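Local atomic coordinates of muconate lactonizing enzyme (Corynebacterium glutamicum, PDB entry 3I4K), a protein that belongs to the enolase superfamily, pairing an N-terminal capping domain with a TIM-barrel-like domain, which holds a magnesium ion. Residues E329-G332 and P333-K337; L147-D150 and V151-E155; V124-R127 and D128-G132. All blocks are in the same frame, centred on the assembly; numbering follows the deposited sequence.

Interaction 1: E329-G332 and P333-K337; sequences ELFG and PQLLK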
loop_
_atom_site.group_PDB
_atom_site.type_symbol
_atom_site.label_atom_id
_atom_site.label_comp_id
_atom_site.label_asym_id
_atom_site.label_seq_id
_atom_site.Cartn_x
_atom_site.Cartn_y
_atom_site.Cartn_z
ATOM N N GLU A 329 -19.352 -5.578 5.230
ATOM C CA GLU A 329 -20.345 -5.817 6.277
ATOM C C GLU A 329 -20.384 -4.511 7.062
ATOM O O GLU A 329 -20.496 -4.505 8.287
ATOM C CB GLU A 329 -19.925 -6.971 7.201
ATOM C CG GLU A 329 -18.495 -6.878 7.708
ATOM C CD GLU A 329 -18.212 -7.797 8.888
ATOM O OE1 GLU A 329 -18.890 -8.837 9.028
ATOM O OE2 GLU A 329 -17.293 -7.472 9.673
ATOM N N LEU A 330 -20.277 -3.402 6.339
ATOM C CA LEU A 330 -20.267 -2.077 6.955
ATOM C C LEU A 330 -21.689 -1.588 7.221
ATOM O O LEU A 330 -22.177 -0.664 6.566
ATOM C CB LEU A 330 -19.512 -1.095 6.052
ATOM C CG LEU A 330 -18.016 -1.390 5.912
ATOM C CD1 LEU A 330 -17.391 -0.435 4.908
ATOM C CD2 LEU A 330 -17.331 -1.247 7.266
ATOM N N PHE A 331 -22.328 -2.227 8.201
ATOM C CA PHE A 331 -23.701 -1.942 8.596
ATOM C C PHE A 331 -23.781 -1.316 9.984
ATOM O O PHE A 331 -24.872 -1.041 10.484
ATOM C CB PHE A 331 -24.493 -3.244 8.593
ATOM C CG PHE A 331 -23.988 -4.262 9.583
ATOM C CD1 PHE A 331 -24.309 -4.164 10.934
ATOM C CD2 PHE A 331 -23.168 -5.309 9.166
ATOM C CE1 PHE A 331 -23.822 -5.096 11.861
ATOM C CE2 PHE A 331 -22.673 -6.244 10.083
ATOM C CZ PHE A 331 -23.001 -6.137 11.429
ATOM N N GLY A 332 -22.626 -1.104 10.604
ATOM C CA GLY A 332 -22.575 -0.524 11.936
ATOM C C GLY A 332 -23.678 0.481 12.234
ATOM O O GLY A 332 -24.491 0.257 13.140
ATOM N N PRO A 333 -23.733 1.598 11.482
ATOM C CA PRO A 333 -24.736 2.653 11.653
ATOM C C PRO A 333 -26.164 2.140 11.834
ATOM O O PRO A 333 -26.933 2.701 12.616
ATOM C CB PRO A 333 -24.569 3.487 10.387
ATOM C CG PRO A 333 -23.089 3.384 10.135
ATOM C CD PRO A 333 -22.841 1.909 10.350
ATOM N N GLN A 334 -26.512 1.076 11.116
ATOM C CA GLN A 334 -27.848 0.501 11.201
ATOM C C GLN A 334 -28.134 -0.193 12.528
ATOM O O GLN A 334 -29.281 -0.238 12.977
ATOM C CB GLN A 334 -28.072 -0.494 10.063
ATOM C CG GLN A 334 -28.098 0.135 8.685
ATOM C CD GLN A 334 -28.624 -0.819 7.629
ATOM O OE1 GLN A 334 -28.060 -1.896 7.404
ATOM N NE2 GLN A 334 -29.716 -0.431 6.978
ATOM N N LEU A 335 -27.094 -0.735 13.153
ATOM C CA LEU A 335 -27.242 -1.438 14.423
ATOM C C LEU A 335 -27.492 -0.461 15.566
ATOM O O LEU A 335 -28.061 -0.825 16.598
ATOM C CB LEU A 335 -25.986 -2.264 14.708
ATOM C CG LEU A 335 -26.074 -3.285 15.840
ATOM C CD1 LEU A 335 -27.123 -4.321 15.496
ATOM C CD2 LEU A 335 -24.719 -3.946 16.044
ATOM N N LEU A 336 -27.063 0.781 15.381
ATOM C CA LEU A 336 -27.252 1.808 16.395
ATOM C C LEU A 336 -28.712 2.255 16.401
ATOM O O LEU A 336 -29.337 2.387 15.347
ATOM C CB LEU A 336 -26.360 3.010 16.098
ATOM C CG LEU A 336 -24.864 2.759 15.940
ATOM C CD1 LEU A 336 -24.182 4.037 15.489
ATOM C CD2 LEU A 336 -24.282 2.272 17.253
ATOM N N LYS A 337 -29.255 2.489 17.587
ATOM C CA LYS A 337 -30.641 2.926 17.697
ATOM C C LYS A 337 -30.715 4.431 17.420
ATOM O O LYS A 337 -31.787 4.980 17.165
ATOM C CB LYS A 337 -31.179 2.597 19.093
ATOM C CG LYS A 337 -32.665 2.849 19.277
ATOM C CD LYS A 337 -33.157 2.322 20.617
ATOM C CE LYS A 337 -32.366 2.914 21.778
ATOM N NZ LYS A 337 -32.424 4.409 21.818
#

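Interaction 2: L147-D150 and V151-E155; sequences LPLD and VAVAE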
loop_
_atom_site.group_PDB
_atom_site.type_symbol
_atom_site.label_atom_id
_atom_site.label_comp_id
_atom_site.label_asym_id
_atom_site.label_seq_id
_atom_site.Cartn_x
_atom_site.Cartn_y
_atom_site.Cartn_z
ATOM N N LEU A 147 -28.533 -15.455 18.162
ATOM C CA LEU A 147 -29.984 -15.370 18.339
ATOM C C LEU A 147 -30.620 -16.741 18.215
ATOM O O LEU A 147 -30.097 -17.612 17.529
ATOM C CB LEU A 147 -30.614 -14.497 17.245
ATOM C CG LEU A 147 -30.278 -13.019 17.080
ATOM C CD1 LEU A 147 -30.510 -12.606 15.633
ATOM C CD2 LEU A 147 -31.136 -12.197 18.024
ATOM N N PRO A 148 -31.780 -16.939 18.861
ATOM C CA PRO A 148 -32.466 -18.233 18.783
ATOM C C PRO A 148 -32.877 -18.476 17.330
ATOM O O PRO A 148 -33.075 -17.523 16.575
ATOM C CB PRO A 148 -33.671 -18.040 19.708
ATOM C CG PRO A 148 -33.160 -17.044 20.724
ATOM C CD PRO A 148 -32.417 -16.056 19.858
ATOM N N LEU A 149 -33.013 -19.740 16.945
ATOM C CA LEU A 149 -33.377 -20.094 15.576
ATOM C C LEU A 149 -34.514 -19.295 14.943
ATOM O O LEU A 149 -34.376 -18.779 13.826
ATOM C CB LEU A 149 -33.735 -21.578 15.487
ATOM C CG LEU A 149 -34.301 -21.987 14.121
ATOM C CD1 LEU A 149 -33.263 -21.750 13.041
ATOM C CD2 LEU A 149 -34.714 -23.449 14.151
ATOM N N ASP A 150 -35.639 -19.216 15.646
ATOM C CA ASP A 150 -36.817 -18.511 15.154
ATOM C C ASP A 150 -36.581 -17.014 14.981
ATOM O O ASP A 150 -36.999 -16.423 13.988
ATOM C CB ASP A 150 -37.998 -18.745 16.110
ATOM C CG ASP A 150 -38.362 -20.216 16.245
ATOM O OD1 ASP A 150 -37.465 -21.034 16.551
ATOM O OD2 ASP A 150 -39.548 -20.556 16.055
ATOM N N VAL A 151 -35.925 -16.405 15.961
ATOM C CA VAL A 151 -35.634 -14.977 15.909
ATOM C C VAL A 151 -34.717 -14.670 14.719
ATOM O O VAL A 151 -34.921 -13.694 13.997
ATOM C CB VAL A 151 -34.940 -14.510 17.205
ATOM C CG1 VAL A 151 -34.710 -13.012 17.160
ATOM C CG2 VAL A 151 -35.780 -14.887 18.407
ATOM N N ALA A 152 -33.709 -15.516 14.523
ATOM C CA ALA A 152 -32.756 -15.337 13.430
ATOM C C ALA A 152 -33.442 -15.405 12.065
ATOM O O ALA A 152 -33.296 -14.491 11.243
ATOM C CB ALA A 152 -31.669 -16.389 13.519
ATOM N N VAL A 153 -34.184 -16.486 11.827
ATOM C CA VAL A 153 -34.888 -16.660 10.565
ATOM C C VAL A 153 -35.814 -15.477 10.316
ATOM O O VAL A 153 -35.973 -15.021 9.184
ATOM C CB VAL A 153 -35.744 -17.939 10.562
ATOM C CG1 VAL A 153 -36.485 -18.056 9.241
ATOM C CG2 VAL A 153 -34.865 -19.158 10.791
ATOM N N ALA A 154 -36.431 -14.988 11.385
ATOM C CA ALA A 154 -37.340 -13.857 11.283
ATOM C C ALA A 154 -36.580 -12.599 10.876
ATOM O O ALA A 154 -37.024 -11.847 10.002
ATOM C CB ALA A 154 -38.047 -13.633 12.622
ATOM N N GLU A 155 -35.437 -12.370 11.514
ATOM C CA GLU A 155 -34.625 -11.192 11.224
ATOM C C GLU A 155 -34.067 -11.210 9.801
ATOM O O GLU A 155 -33.904 -10.160 9.178
ATOM C CB GLU A 155 -33.474 -11.077 12.220
ATOM C CG GLU A 155 -32.738 -9.767 12.102
ATOM C CD GLU A 155 -31.689 -9.590 13.170
ATOM O OE1 GLU A 155 -31.992 -9.867 14.348
ATOM O OE2 GLU A 155 -30.566 -9.164 12.831
#

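Interaction 3: V124-R127 and D128-G132; sequences VPVR and DLLGG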
loop_
_atom_site.group_PDB
_atom_site.type_symbol
_atom_site.label_atom_id
_atom_site.label_comp_id
_atom_site.label_asym_id
_atom_site.label_seq_id
_atom_site.Cartn_x
_atom_site.Cartn_y
_atom_site.Cartn_z
ATOM N N VAL A 124 -11.596 17.894 -0.186
ATOM C CA VAL A 124 -11.779 16.680 -0.977
ATOM C C VAL A 124 -12.220 15.536 -0.071
ATOM O O VAL A 124 -12.104 15.625 1.150
ATOM C CB VAL A 124 -10.461 16.252 -1.659
ATOM C CG1 VAL A 124 -9.995 17.321 -2.619
ATOM C CG2 VAL A 124 -9.398 15.981 -0.602
ATOM N N PRO A 125 -12.748 14.448 -0.657
ATOM C CA PRO A 125 -13.185 13.295 0.139
ATOM C C PRO A 125 -11.919 12.652 0.716
ATOM O O PRO A 125 -10.816 12.906 0.223
ATOM C CB PRO A 125 -13.836 12.380 -0.897
ATOM C CG PRO A 125 -14.218 13.309 -2.017
ATOM C CD PRO A 125 -13.067 14.255 -2.081
ATOM N N VAL A 126 -12.057 11.827 1.746
ATOM C CA VAL A 126 -10.884 11.169 2.310
ATOM C C VAL A 126 -10.271 10.189 1.300
ATOM O O VAL A 126 -9.058 9.971 1.298
ATOM C CB VAL A 126 -11.243 10.414 3.605
ATOM C CG1 VAL A 126 -10.273 9.267 3.831
ATOM C CG2 VAL A 126 -11.199 11.376 4.794
ATOM N N ARG A 127 -11.104 9.611 0.438
ATOM C CA ARG A 127 -10.637 8.648 -0.562
ATOM C C ARG A 127 -9.683 9.244 -1.598
ATOM O O ARG A 127 -8.907 8.521 -2.219
ATOM C CB ARG A 127 -11.822 8.028 -1.296
ATOM C CG ARG A 127 -12.667 9.048 -2.024
ATOM C CD ARG A 127 -13.788 8.402 -2.788
ATOM N NE ARG A 127 -14.571 9.398 -3.506
ATOM C CZ ARG A 127 -15.429 10.228 -2.923
ATOM N NH1 ARG A 127 -15.617 10.172 -1.611
ATOM N NH2 ARG A 127 -16.085 11.122 -3.652
ATOM N N ASP A 128 -9.753 10.552 -1.805
ATOM C CA ASP A 128 -8.866 11.186 -2.771
ATOM C C ASP A 128 -7.448 11.284 -2.211
ATOM O O ASP A 128 -6.533 11.731 -2.895
ATOM C CB ASP A 128 -9.380 12.574 -3.160
ATOM C CG ASP A 128 -10.588 12.515 -4.077
ATOM O OD1 ASP A 128 -10.946 11.414 -4.560
ATOM O OD2 ASP A 128 -11.176 13.584 -4.325
ATOM N N LEU A 129 -7.267 10.880 -0.958
ATOM C CA LEU A 129 -5.937 10.887 -0.367
ATOM C C LEU A 129 -5.461 9.439 -0.385
ATOM O O LEU A 129 -4.316 9.136 -0.033
ATOM C CB LEU A 129 -5.972 11.393 1.076
ATOM C CG LEU A 129 -6.412 12.836 1.336
ATOM C CD1 LEU A 129 -6.203 13.169 2.803
ATOM C CD2 LEU A 129 -5.611 13.781 0.466
ATOM N N LEU A 130 -6.355 8.556 -0.829
ATOM C CA LEU A 130 -6.092 7.120 -0.878
ATOM C C LEU A 130 -6.118 6.508 -2.280
ATOM O O LEU A 130 -6.308 5.305 -2.416
ATOM C CB LEU A 130 -7.114 6.388 -0.001
ATOM C CG LEU A 130 -7.225 6.862 1.451
ATOM C CD1 LEU A 130 -8.409 6.190 2.115
ATOM C CD2 LEU A 130 -5.933 6.566 2.201
ATOM N N GLY A 131 -5.947 7.329 -3.313
ATOM C CA GLY A 131 -5.938 6.807 -4.669
ATOM C C GLY A 131 -7.112 7.157 -5.569
ATOM O O GLY A 131 -7.121 6.792 -6.748
ATOM N N GLY A 132 -8.105 7.861 -5.040
ATOM C CA GLY A 132 -9.250 8.215 -5.862
ATOM C C GLY A 132 -10.360 7.195 -5.754
ATOM O O GLY A 132 -10.381 6.394 -4.821
#

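Interaction 1: E329-G332 and P333-K337
Gln-334 folds back against Phe-331, and its side chain can be followed atom by atom along that path. CB lies 3.3 Å from Phe-331 O. CG is anti to the carbonyl carbon (chi1 -66°), which keeps it near the same oxygen. The chain then runs on extended, so that OE1 passes 4.0 Å from Phe-331 CB; this is a van der Waals contact, for the polar partner of OE1 is Arg-159. An amide on a flexible stem suits this place, because its methylenes lie over the backbone while its end reaches a polar neighbour. The backbone beneath is a tight turn. Gln-334 N donates to Phe-331 O and Leu-335 N to Gly-332 O, both at 2.8 Å. Each bond joins residues three apart, and in each the donor sits above the carbonyl plane. Weaker bonds reach one residue further, from Leu-335 N to Phe-331 O and from Leu-336 N to Gly-332 O. Pro-333 has no N-H, which costs nothing in the first turn of a helix, where N-H groups have no helical carbonyl to bond to. Gly-332, with no CB, avoids the crowding that a side chain would meet against the proline ring that follows. Phe-331 CG stands between its backbone N and carbonyl carbon (chi1 63°), and the ring meets Leu-335 at its edge, CE1 lying 4.4 Å from CD2. The same ring packs against Trp-142 of strand 137-144, while Leu-335 also rests on Leu-20 and His-24 of strand 8-25. This is a short helix following a strand where the barrel meets the N-terminal domain; with the Phe-331 side chain about 10 Å from the magnesium ion, its place is consistent with the magnesium-binding end of an enolase-type barrel.

Interaction 2: L147-D150 and V151-E155
Ala-152 N, Val-153 N and Ala-154 N bond in turn to Pro-148 O, Leu-149 O and Asp-150 O, the four-residue spacing of an alpha-helix whose N-cap is Pro-148. The first of these, at 2.9 Å, runs almost straight along the C=O direction. Leu-147, just before the cap, lays its branches over the new turn. CD2 meets Val-151 CG1 at 3.8 Å, the two side chains crossing at about a right angle, and CB stands 4.3 Å from Ala-152 CB. Leu-147 and Ala-152 thus hold the positions of a hydrophobic staple, with the small alanine fitting under the incoming chain. Val-151 divides its methyls: CG1 is anti to the backbone N (chi1 -177°) and faces Leu-147, while CG2 lies alongside the Pro-148 ring, 3.8 Å from CD. On a different face of the helix, one turn apart, Leu-149 CD1 and Val-153 CG2 lie side by side, and Leu-149 goes on to pack against Leu-187 of helix 177-189. Leu-147 CD1 touches Glu-155 OE1 at 3.4 Å, a methyl-to-oxygen van der Waals contact, while OE2 bonds to Trp-142 NE1. Asp-150 in the first turn would be favoured by the helix dipole. The chemistry implies that backbone bonds and aliphatic contacts together set, at a largely exposed surface, the start of the helix that crosses from strand 137-144 to strand 167-171.

Interaction 3: V124-R127 and D128-G132
Arg-127 O takes two bonds, from Leu-130 N and, at 3.0 Å, from Gly-132 N; the two N-H groups arrive from opposite faces of its plane, so this oxygen is gripped twice. With Asp-128 N bonded to Pro-125 O and Leu-129 N to Val-126 O, the Leu-130 bond completes a run of three-residue spacings that winds the chain into a 3-10 turn. All three donors of the run stand above the planes of their carbonyls, as is usual in so tight a coil. Gly-131 and Gly-132 both have positive phi, where a side chain would press on the preceding carbonyl; glycine is what these places call for.

The polar side chains interact more loosely. Asp-128 CG is anti to its carbonyl carbon (chi1 -74°), which swings the carboxylate back over Pro-125, with OD2 3.0 Å from CD. That methylene, next to the amide nitrogen, would be slightly electropositive and suits an oxygen neighbour. OD1 lies 4.3 Å from Arg-127 NE, well out of the guanidinium plane, so only the attraction of opposite charges acts there. Pro-125 CG meanwhile sits over one face of the guanidinium, toward its rim.

Among the apolar groups, Val-126 CG1 and Leu-130 CD1 meet at 4.0 Å, side by side and pointing the same way; both residues also pack on Leu-282. Leu-129 turns instead to Trp-118 and Ala-119 of helix 104-121, while Asp-128 packs against Trp-118 of the second subunit, to which Gly-131 makes backbone hydrogen bonds. Backbone bonds and obligate glycines therefore shape the turn, the charged pair adds at most an electrostatic attraction without a salt bridge, and the aliphatic groups join it to helices of the N-terminal and barrel regions, beside the subunit interface.

Overall arrangement
All three are local turns, but their settings differ. Interaction 3 is buried and lies beside the second subunit; interaction 1 is partly buried near the magnesium end of the barrel; interaction 2 is a surface helix start. Interactions 1 and 2 are on the same side of the chain's centre, about 18 Å apart between centres, and both reach Trp-142 of strand 137-144, interaction 1 by Phe-331 and Gln-334, interaction 2 by the Glu-155 carboxylate. Interactions 2 and 3 lie on opposite sides, about 40 Å apart between centres. Interaction 2 has well-formed alpha-helical bonds, whereas 329-337 mixes spacings and 124-132 coils more tightly with glycines.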